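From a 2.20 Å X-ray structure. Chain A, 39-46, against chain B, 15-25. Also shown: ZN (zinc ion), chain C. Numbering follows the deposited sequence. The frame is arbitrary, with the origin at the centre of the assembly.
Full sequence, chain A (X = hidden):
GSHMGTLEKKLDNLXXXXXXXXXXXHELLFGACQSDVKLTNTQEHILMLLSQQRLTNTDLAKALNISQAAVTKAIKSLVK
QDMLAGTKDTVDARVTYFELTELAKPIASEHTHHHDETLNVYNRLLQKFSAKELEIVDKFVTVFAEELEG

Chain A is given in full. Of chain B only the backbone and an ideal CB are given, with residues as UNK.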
# COMPACT_ATOMS: atom_id res chain seq x y z
N LEU A 39 6.63 1.92 -12.90
CA LEU A 39 7.09 2.78 -11.79
C LEU A 39 6.55 2.37 -10.42
O LEU A 39 5.42 2.01 -10.31
CB LEU A 39 6.71 4.22 -12.01
CG LEU A 39 7.23 4.89 -13.26
CD1 LEU A 39 6.92 6.37 -13.08
CD2 LEU A 39 8.70 4.67 -13.55
N THR A 40 7.36 2.45 -9.39
CA THR A 40 6.87 2.25 -8.01
C THR A 40 6.19 3.49 -7.52
O THR A 40 6.36 4.56 -8.06
CB THR A 40 8.04 1.99 -7.08
OG1 THR A 40 8.92 3.16 -7.08
CG2 THR A 40 8.79 0.74 -7.57
N ASN A 41 5.45 3.37 -6.43
CA ASN A 41 4.77 4.52 -5.86
C ASN A 41 5.78 5.57 -5.42
O ASN A 41 5.55 6.77 -5.57
CB ASN A 41 3.91 4.10 -4.68
CG ASN A 41 2.74 3.24 -5.13
OD1 ASN A 41 1.71 3.76 -5.63
ND2 ASN A 41 2.88 1.94 -5.01
N THR A 42 6.93 5.11 -4.98
CA THR A 42 7.96 6.00 -4.50
C THR A 42 8.38 6.84 -5.66
O THR A 42 8.49 8.04 -5.55
CB THR A 42 9.17 5.22 -4.00
OG1 THR A 42 8.78 4.43 -2.89
CG2 THR A 42 10.29 6.11 -3.57
N GLN A 43 8.62 6.19 -6.78
CA GLN A 43 9.04 6.90 -7.98
C GLN A 43 7.97 7.80 -8.50
O GLN A 43 8.29 8.94 -8.87
CB GLN A 43 9.52 5.93 -9.07
CG GLN A 43 10.78 5.17 -8.73
CD GLN A 43 11.10 4.10 -9.81
OE1 GLN A 43 10.20 3.39 -10.31
NE2 GLN A 43 12.34 4.05 -10.23
N GLU A 44 6.69 7.39 -8.46
CA GLU A 44 5.65 8.31 -8.92
C GLU A 44 5.52 9.54 -8.02
O GLU A 44 5.16 10.62 -8.50
CB GLU A 44 4.26 7.65 -8.94
CG GLU A 44 4.06 6.63 -10.01
CD GLU A 44 2.76 5.80 -9.85
OE1 GLU A 44 2.33 5.44 -8.72
OE2 GLU A 44 2.10 5.54 -10.85
N HIS A 45 5.77 9.37 -6.71
CA HIS A 45 5.65 10.47 -5.79
C HIS A 45 6.88 11.39 -5.81
O HIS A 45 6.73 12.58 -5.58
CB HIS A 45 5.23 10.02 -4.39
CG HIS A 45 3.80 9.73 -4.39
ND1 HIS A 45 2.86 10.67 -4.06
CD2 HIS A 45 3.12 8.70 -4.95
CE1 HIS A 45 1.66 10.22 -4.35
NE2 HIS A 45 1.79 9.02 -4.88
N ILE A 46 8.03 10.84 -6.18
CA ILE A 46 9.17 11.70 -6.54
C ILE A 46 8.80 12.57 -7.75
O ILE A 46 9.02 13.80 -7.77
CB ILE A 46 10.42 10.86 -6.82
CG1 ILE A 46 10.93 10.33 -5.47
CG2 ILE A 46 11.51 11.66 -7.57
CD1 ILE A 46 12.02 9.26 -5.61
N UNK B 15 -2.89 7.13 2.79
CA UNK B 15 -2.70 6.11 1.79
C UNK B 15 -1.24 6.04 1.23
O UNK B 15 -0.66 4.93 1.00
CB UNK B 15 -3.69 6.36 0.65
N UNK B 16 -0.63 7.22 1.03
CA UNK B 16 0.70 7.29 0.45
C UNK B 16 1.72 6.75 1.39
O UNK B 16 2.66 6.06 0.91
CB UNK B 16 1.06 8.73 0.06
N UNK B 17 1.57 7.06 2.69
CA UNK B 17 2.53 6.58 3.67
C UNK B 17 2.40 5.07 3.81
O UNK B 17 3.44 4.37 3.85
CB UNK B 17 2.32 7.27 5.02
N UNK B 18 1.20 4.54 3.71
CA UNK B 18 1.08 3.05 3.65
C UNK B 18 1.79 2.50 2.44
O UNK B 18 2.54 1.55 2.55
CB UNK B 18 -0.39 2.62 3.62
N UNK B 19 1.56 3.07 1.28
CA UNK B 19 2.24 2.56 0.08
C UNK B 19 3.78 2.71 0.19
O UNK B 19 4.54 1.74 -0.05
CB UNK B 19 1.73 3.30 -1.16
N UNK B 20 4.25 3.88 0.64
CA UNK B 20 5.68 4.14 0.71
C UNK B 20 6.45 3.32 1.72
O UNK B 20 7.65 2.98 1.51
CB UNK B 20 5.90 5.62 1.02
N UNK B 21 5.82 3.09 2.87
CA UNK B 21 6.39 2.24 3.90
C UNK B 21 6.52 0.80 3.44
O UNK B 21 7.55 0.22 3.62
CB UNK B 21 5.54 2.31 5.17
N UNK B 22 5.46 0.25 2.83
CA UNK B 22 5.52 -1.09 2.29
C UNK B 22 6.62 -1.26 1.21
O UNK B 22 7.23 -2.31 1.12
CB UNK B 22 4.15 -1.46 1.71
N UNK B 23 6.84 -0.25 0.36
CA UNK B 23 7.96 -0.32 -0.62
C UNK B 23 9.33 -0.11 -0.02
O UNK B 23 10.32 -0.50 -0.57
CB UNK B 23 7.76 0.72 -1.72
N UNK B 24 9.40 0.62 1.07
CA UNK B 24 10.69 0.93 1.60
C UNK B 24 10.92 -0.07 2.73
O UNK B 24 10.97 -1.26 2.40
CB UNK B 24 10.78 2.38 2.07
N UNK B 25 11.04 0.25 4.00
CA UNK B 25 11.49 -0.83 4.93
C UNK B 25 10.55 -2.07 4.91
O UNK B 25 9.34 -1.92 4.84
CB UNK B 25 11.57 -0.28 6.36
ZN ZN C . 0.37 7.90 -6.00

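Position 15 of chain B is already helical, with nothing of chain A near its ideal CB, so chain A sets no preference; the residue is V15(B).

At position 16 the CA-to-CB bond runs sideways, and the ideal CB lies 4.7 Å from H45(A) CE1. The imidazole is already committed, its NE2 binding the zinc ion at 2.1 Å. A short polar side chain that could reach the zinc's surroundings would suit; a small one would be tolerated but would leave the ring largely uncovered on this side. The residue is N16(B). Its ND2 approaches H45(A) CE1 obliquely at 3.3 Å, while its OD1 accepts a hydrogen bond of 2.7 Å from water 1, a zinc ligand, and so supports the metal site from the second shell.

Positions 17 and 18 point out of reach of chain A, which leaves them unconstrained here; they are T17(B) and I18(B).

Position 19 points toward chain A, its ideal CB 4.1 Å from N41(A) CG. A medium aliphatic or a small polar residue could pack there. L19(B) takes the place, with CD1 3.6 Å from N41(A) OD1. CD1 is a methyl carbon, so this is packing; N41(A) OD1 separately accepts a hydrogen bond from water 2.

Position 20 has the closest CA pair across the stretches, its CA 6.0 Å from T42(A) CA. Its CB points sideways, 5.0 Å from T42(A) OG1, leaving room for a branched aliphatic chain or methionine to turn inward. In L20(B), CD2 does so, coming within 3.6 Å of T42(A) CA.

Positions 21 and 22 are again beyond reach and carry K21(B) and A22(B).

Position 23 is the most telling. Its CB points toward the start of the chain A helix, 4.0 Å from T42(A) OG1, where the backbone N atoms of N41(A) and T42(A) have no acceptor within their own helix. An acidic side chain fits best, though glutamine or a shorter acceptor is conceivable. E23(B), extended with chi2 t, answers with both oxygens. OE1 accepts from N41(A) N and from N41(A) ND2, each at 3.0 Å; OE2 accepts from T42(A) N at 2.9 Å and from T42(A) OG1 at 2.7 Å.

Position 24 leaves helical phi/psi (-99/-116), and its ideal CB has no chain A atom within 5.5 Å. A polar side chain long enough to turn back could still reach T42(A) OG1. In N24(B), ND2 donates to T42(A) OG1 at 3.0 Å and also to L20(B) O at 2.6 Å, tying the helix end to the contact.

Position 25 faces open space; Q25(B) is poorly ordered.

Chain B (15-25) VNTILLKAENQ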
# COMPACT_ATOMS: atom_id res chain seq x y z
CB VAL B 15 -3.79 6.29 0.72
CG1 VAL B 15 -3.62 5.36 -0.47
CG2 VAL B 15 -5.16 6.05 1.32
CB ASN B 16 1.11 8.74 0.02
CG ASN B 16 0.31 9.23 -1.18
OD1 ASN B 16 -0.31 8.43 -1.92
ND2 ASN B 16 0.28 10.51 -1.37
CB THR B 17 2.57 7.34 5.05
OG1 THR B 17 2.00 6.56 6.07
CG2 THR B 17 2.01 8.65 5.01
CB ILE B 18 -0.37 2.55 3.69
CG1 ILE B 18 -0.95 2.78 5.10
CG2 ILE B 18 -0.51 1.07 3.29
CD1 ILE B 18 -2.45 2.85 5.08
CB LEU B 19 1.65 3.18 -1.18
CG LEU B 19 0.15 2.91 -1.48
CD1 LEU B 19 -0.37 3.63 -2.71
CD2 LEU B 19 -0.07 1.41 -1.67
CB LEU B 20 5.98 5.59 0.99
CG LEU B 20 5.43 6.54 -0.09
CD1 LEU B 20 5.61 7.98 0.44
CD2 LEU B 20 6.05 6.35 -1.43
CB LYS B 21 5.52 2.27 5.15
CG LYS B 21 5.69 3.54 5.91
CD LYS B 21 6.96 3.51 6.80
CE LYS B 21 7.49 4.91 7.10
NZ LYS B 21 8.11 5.56 5.90
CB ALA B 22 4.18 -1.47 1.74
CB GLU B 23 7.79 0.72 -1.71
CG GLU B 23 6.70 0.35 -2.69
CD GLU B 23 6.51 1.40 -3.74
OE1 GLU B 23 5.69 1.06 -4.61
OE2 GLU B 23 7.16 2.51 -3.74
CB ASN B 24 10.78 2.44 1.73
CG ASN B 24 10.72 3.10 0.32
OD1 ASN B 24 11.62 2.87 -0.48
ND2 ASN B 24 9.60 3.75 -0.04
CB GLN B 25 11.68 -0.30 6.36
CG GLN B 25 12.33 -1.27 7.36
CD GLN B 25 13.84 -1.48 7.16
OE1 GLN B 25 14.33 -1.57 6.03
NE2 GLN B 25 14.56 -1.58 8.27
O HOH W 1 -0.14 6.86 -4.16
O HOH W 2 1.75 6.24 -6.42
O HOH W 3 -1.05 6.74 -6.85
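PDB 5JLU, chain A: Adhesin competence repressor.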